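Local coordinates for protein beta-hexosaminidase Amuc_2018 (Akkermansia muciniphila, PDB 6JEB) that hydrolyses terminal non-reducing N-acetyl-D-hexosamine residues of beta-hexosaminides, releasing GlcNAc from unbranched N-glycans and chitobiose, at residues Ile421-Trp426 and Gly430-Glu435. Numbering follows the deposited sequence. Where two conformers were deposited one is given.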
ATOM      1  N   ILE A 421       9.074   7.738   0.927  1.00 13.00           N
ATOM      2  CA  ILE A 421       8.824   6.448   0.287  1.00 12.86           C
ATOM      3  C   ILE A 421       8.726   6.614  -1.225  1.00 11.91           C
ATOM      4  O   ILE A 421       9.255   5.793  -1.987  1.00 13.38           O
ATOM      5  CB  ILE A 421       7.558   5.792   0.873  1.00 12.69           C
ATOM      6  CG1 ILE A 421       7.735   5.498   2.373  1.00 14.87           C
ATOM      7  CG2 ILE A 421       7.194   4.519   0.102  1.00 14.30           C
ATOM      8  CD1 ILE A 421       8.786   4.448   2.676  1.00 17.53           C
ATOM      9  N   ALA A 422       8.028   7.661  -1.684  1.00 12.23           N
ATOM     10  CA  ALA A 422       7.895   7.902  -3.120  1.00 12.04           C
ATOM     11  C   ALA A 422       9.259   8.052  -3.778  1.00 12.32           C
ATOM     12  O   ALA A 422       9.505   7.502  -4.860  1.00 13.14           O
ATOM     13  CB  ALA A 422       7.040   9.149  -3.371  1.00 12.43           C
ATOM     14  N   GLU A 423      10.160   8.793  -3.131  1.00 12.17           N
ATOM     15  CA  GLU A 423      11.494   8.989  -3.686  1.00 13.24           C
ATOM     16  C   GLU A 423      12.322   7.706  -3.613  1.00 13.18           C
ATOM     17  O   GLU A 423      13.097   7.410  -4.528  1.00 14.15           O
ATOM     18  CB  GLU A 423      12.181  10.177  -2.997  1.00 13.53           C
ATOM     19  CG  GLU A 423      13.568  10.490  -3.549  1.00 14.09           C
ATOM     20  CD  GLU A 423      13.921  11.974  -3.518  1.00 15.53           C
ATOM     21  OE1 GLU A 423      13.096  12.800  -3.969  1.00 14.89           O
ATOM     22  OE2 GLU A 423      15.029  12.319  -3.047  1.00 15.93           O
ATOM     23  N   ALA A 424      12.142   6.910  -2.554  1.00 12.80           N
ATOM     24  CA  ALA A 424      12.841   5.628  -2.471  1.00 12.91           C
ATOM     25  C   ALA A 424      12.405   4.674  -3.581  1.00 13.25           C
ATOM     26  O   ALA A 424      13.218   3.891  -4.093  1.00 15.09           O
ATOM     27  CB  ALA A 424      12.610   4.995  -1.098  1.00 13.62           C
ATOM     28  N   GLY A 425      11.120   4.700  -3.950  1.00 12.74           N
ATOM     29  CA  GLY A 425      10.645   3.814  -4.998  1.00 13.59           C
ATOM     30  C   GLY A 425      10.993   4.281  -6.394  1.00 12.12           C
ATOM     31  O   GLY A 425      11.185   3.453  -7.293  1.00 13.30           O
ATOM     32  N   TRP A 426      11.081   5.595  -6.601  1.00 11.99           N
ATOM     33  CA  TRP A 426      11.242   6.192  -7.923  1.00 11.73           C
ATOM     34  C   TRP A 426      12.688   6.544  -8.258  1.00 12.49           C
ATOM     35  O   TRP A 426      13.151   6.276  -9.372  1.00 13.07           O
ATOM     36  CB  TRP A 426      10.388   7.467  -8.016  1.00 11.66           C
ATOM     37  CG  TRP A 426      10.515   8.144  -9.352  1.00 11.61           C
ATOM     38  CD1 TRP A 426      11.563   8.905  -9.796  1.00 12.28           C
ATOM     39  CD2 TRP A 426       9.580   8.085 -10.434  1.00 11.14           C
ATOM     40  NE1 TRP A 426      11.339   9.313 -11.089  1.00 11.97           N
ATOM     41  CE2 TRP A 426      10.126   8.825 -11.503  1.00 12.01           C
ATOM     42  CE3 TRP A 426       8.326   7.483 -10.601  1.00 12.22           C
ATOM     43  CZ2 TRP A 426       9.473   8.968 -12.728  1.00 12.41           C
ATOM     44  CZ3 TRP A 426       7.671   7.633 -11.817  1.00 12.50           C
ATOM     45  CH2 TRP A 426       8.248   8.370 -12.865  1.00 12.55           C
ATOM     46  N   GLY A 430      21.747   7.420  -7.303  1.00 16.45           N
ATOM     47  CA  GLY A 430      22.697   8.447  -7.691  1.00 17.63           C
ATOM     48  C   GLY A 430      22.161   9.863  -7.663  1.00 17.49           C
ATOM     49  O   GLY A 430      22.960  10.799  -7.744  1.00 20.53           O
ATOM     50  N   VAL A 431      20.842  10.047  -7.561  1.00 15.87           N
ATOM     51  CA  VAL A 431      20.249  11.378  -7.426  1.00 15.30           C
ATOM     52  C   VAL A 431      19.644  11.609  -6.055  1.00 15.67           C
ATOM     53  O   VAL A 431      19.035  12.664  -5.822  1.00 17.91           O
ATOM     54  CB  VAL A 431      19.226  11.691  -8.537  1.00 16.42           C
ATOM     55  CG1 VAL A 431      19.864  11.553  -9.920  1.00 19.03           C
ATOM     56  CG2 VAL A 431      17.972  10.808  -8.397  1.00 16.97           C
ATOM     57  N   ARG A 432      19.790  10.661  -5.138  1.00 15.52           N
ATOM     58  CA  ARG A 432      19.167  10.755  -3.827  1.00 16.92           C
ATOM     59  C   ARG A 432      20.146  11.304  -2.799  1.00 17.93           C
ATOM     60  O   ARG A 432      21.326  10.941  -2.791  1.00 20.66           O
ATOM     61  CB  ARG A 432      18.647   9.388  -3.382  1.00 16.52           C
ATOM     62  CG  ARG A 432      17.424   8.942  -4.166  1.00 15.47           C
ATOM     63  CD  ARG A 432      16.848   7.653  -3.613  1.00 14.39           C
ATOM     64  NE  ARG A 432      16.439   7.795  -2.216  1.00 14.78           N
ATOM     65  CZ  ARG A 432      16.188   6.780  -1.399  1.00 13.67           C
ATOM     66  NH1 ARG A 432      16.285   5.533  -1.846  1.00 14.30           N
ATOM     67  NH2 ARG A 432      15.830   7.016  -0.139  1.00 15.67           N
ATOM     68  N   SER A 433      19.650  12.200  -1.945  1.00 17.23           N
ATOM     69  CA  SER A 433      20.391  12.643  -0.773  1.00 19.98           C
ATOM     70  C   SER A 433      19.402  13.239   0.219  1.00 18.83           C
ATOM     71  O   SER A 433      18.409  13.858  -0.177  1.00 18.21           O
ATOM     72  CB  SER A 433      21.494  13.656  -1.113  1.00 25.07           C
ATOM     73  OG  SER A 433      20.993  14.977  -1.235  1.00 25.09           O
ATOM     74  N   TRP A 434      19.672  13.025   1.504  1.00 18.74           N
ATOM     75  CA  TRP A 434      18.804  13.583   2.532  1.00 17.78           C
ATOM     76  C   TRP A 434      18.769  15.105   2.448  1.00 19.03           C
ATOM     77  O   TRP A 434      17.696  15.715   2.545  1.00 18.88           O
ATOM     78  CB  TRP A 434      19.266  13.115   3.911  1.00 19.60           C
ATOM     79  CG  TRP A 434      18.616  13.852   5.040  1.00 20.35           C
ATOM     80  CD1 TRP A 434      19.235  14.665   5.950  1.00 23.58           C
ATOM     81  CD2 TRP A 434      17.218  13.868   5.373  1.00 20.50           C
ATOM     82  NE1 TRP A 434      18.315  15.174   6.829  1.00 25.43           N
ATOM     83  CE2 TRP A 434      17.070  14.700   6.502  1.00 22.62           C
ATOM     84  CE3 TRP A 434      16.082  13.254   4.836  1.00 20.46           C
ATOM     85  CZ2 TRP A 434      15.831  14.939   7.102  1.00 23.03           C
ATOM     86  CZ3 TRP A 434      14.847  13.489   5.439  1.00 19.93           C
ATOM     87  CH2 TRP A 434      14.736  14.325   6.558  1.00 20.99           C
ATOM     88  N   GLU A 435      19.929  15.732   2.231  1.00 20.39           N
ATOM     89  CA  GLU A 435      19.979  17.189   2.170  0.70 23.21           C
ATOM     90  C   GLU A 435      19.085  17.728   1.059  1.00 20.68           C
ATOM     91  O   GLU A 435      18.316  18.673   1.271  1.00 21.94           O
ATOM     92  CB  GLU A 435      21.420  17.666   1.995  0.70 28.85           C
ATOM     93  CG  GLU A 435      22.279  17.470   3.235  0.70 36.90           C
ATOM     94  CD  GLU A 435      21.700  18.160   4.454  0.70 44.61           C
ATOM     95  OE1 GLU A 435      21.262  19.324   4.325  0.70 47.94           O
ATOM     96  OE2 GLU A 435      21.667  17.535   5.537  0.70 46.79           O
TER
HETATM   97  O   HOH W   1      17.158  13.971  -3.997  1.00 21.22           O
HETATM   98  O   HOH W   2      15.786   4.563  -4.581  1.00 15.34           O
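R432 sets off toward the helix of E423 and A424 with CG opposite its own carbonyl carbon (chi1 -72°), then bends at chi3. The bend lays its guanidinium over the backbone of A424. E423 has CG opposite its backbone N (chi1 -178°) and bends at chi2, which leaves its carboxylate beside 430-435 although CB does not aim at that segment. The two side chains run past each other in opposite directions. R432 meets A424 through one guanidinium face: A424 CA lies 3.5 Å above the plane, displaced toward the rim. A424 CB also packs against this group, 3.8 Å from R432 NH1. The aliphatic part of R432 brings CD to 3.9 Å from E423 O. The charged ends do not pair directly. E423 OE2 stays 4.8 Å from R432 NE, and the carboxylate and guanidinium planes are 81° apart.

The contact spans the short connection between the last two helices of the chain, 417-426 and 434-452, on the outer side of the GH20 catalytic TIM barrel. S433 is the N-cap of the second helix, and its OG accepts a bond from N436 N.

Two waters bridge the segments. One donates to E423 OE2 (2.9 Å) and to V431 O. The other donates to A424 O (2.7 Å) and accepts from R432 NH1 (2.9 Å). The buried E423 carboxylate is further held by Y376 OH, E9 N and a salt bridge to K440, which probably helps keep it ionised. R432 NH1 also bonds to L378 O, and its guanidinium makes a cation-pi contact with Y376.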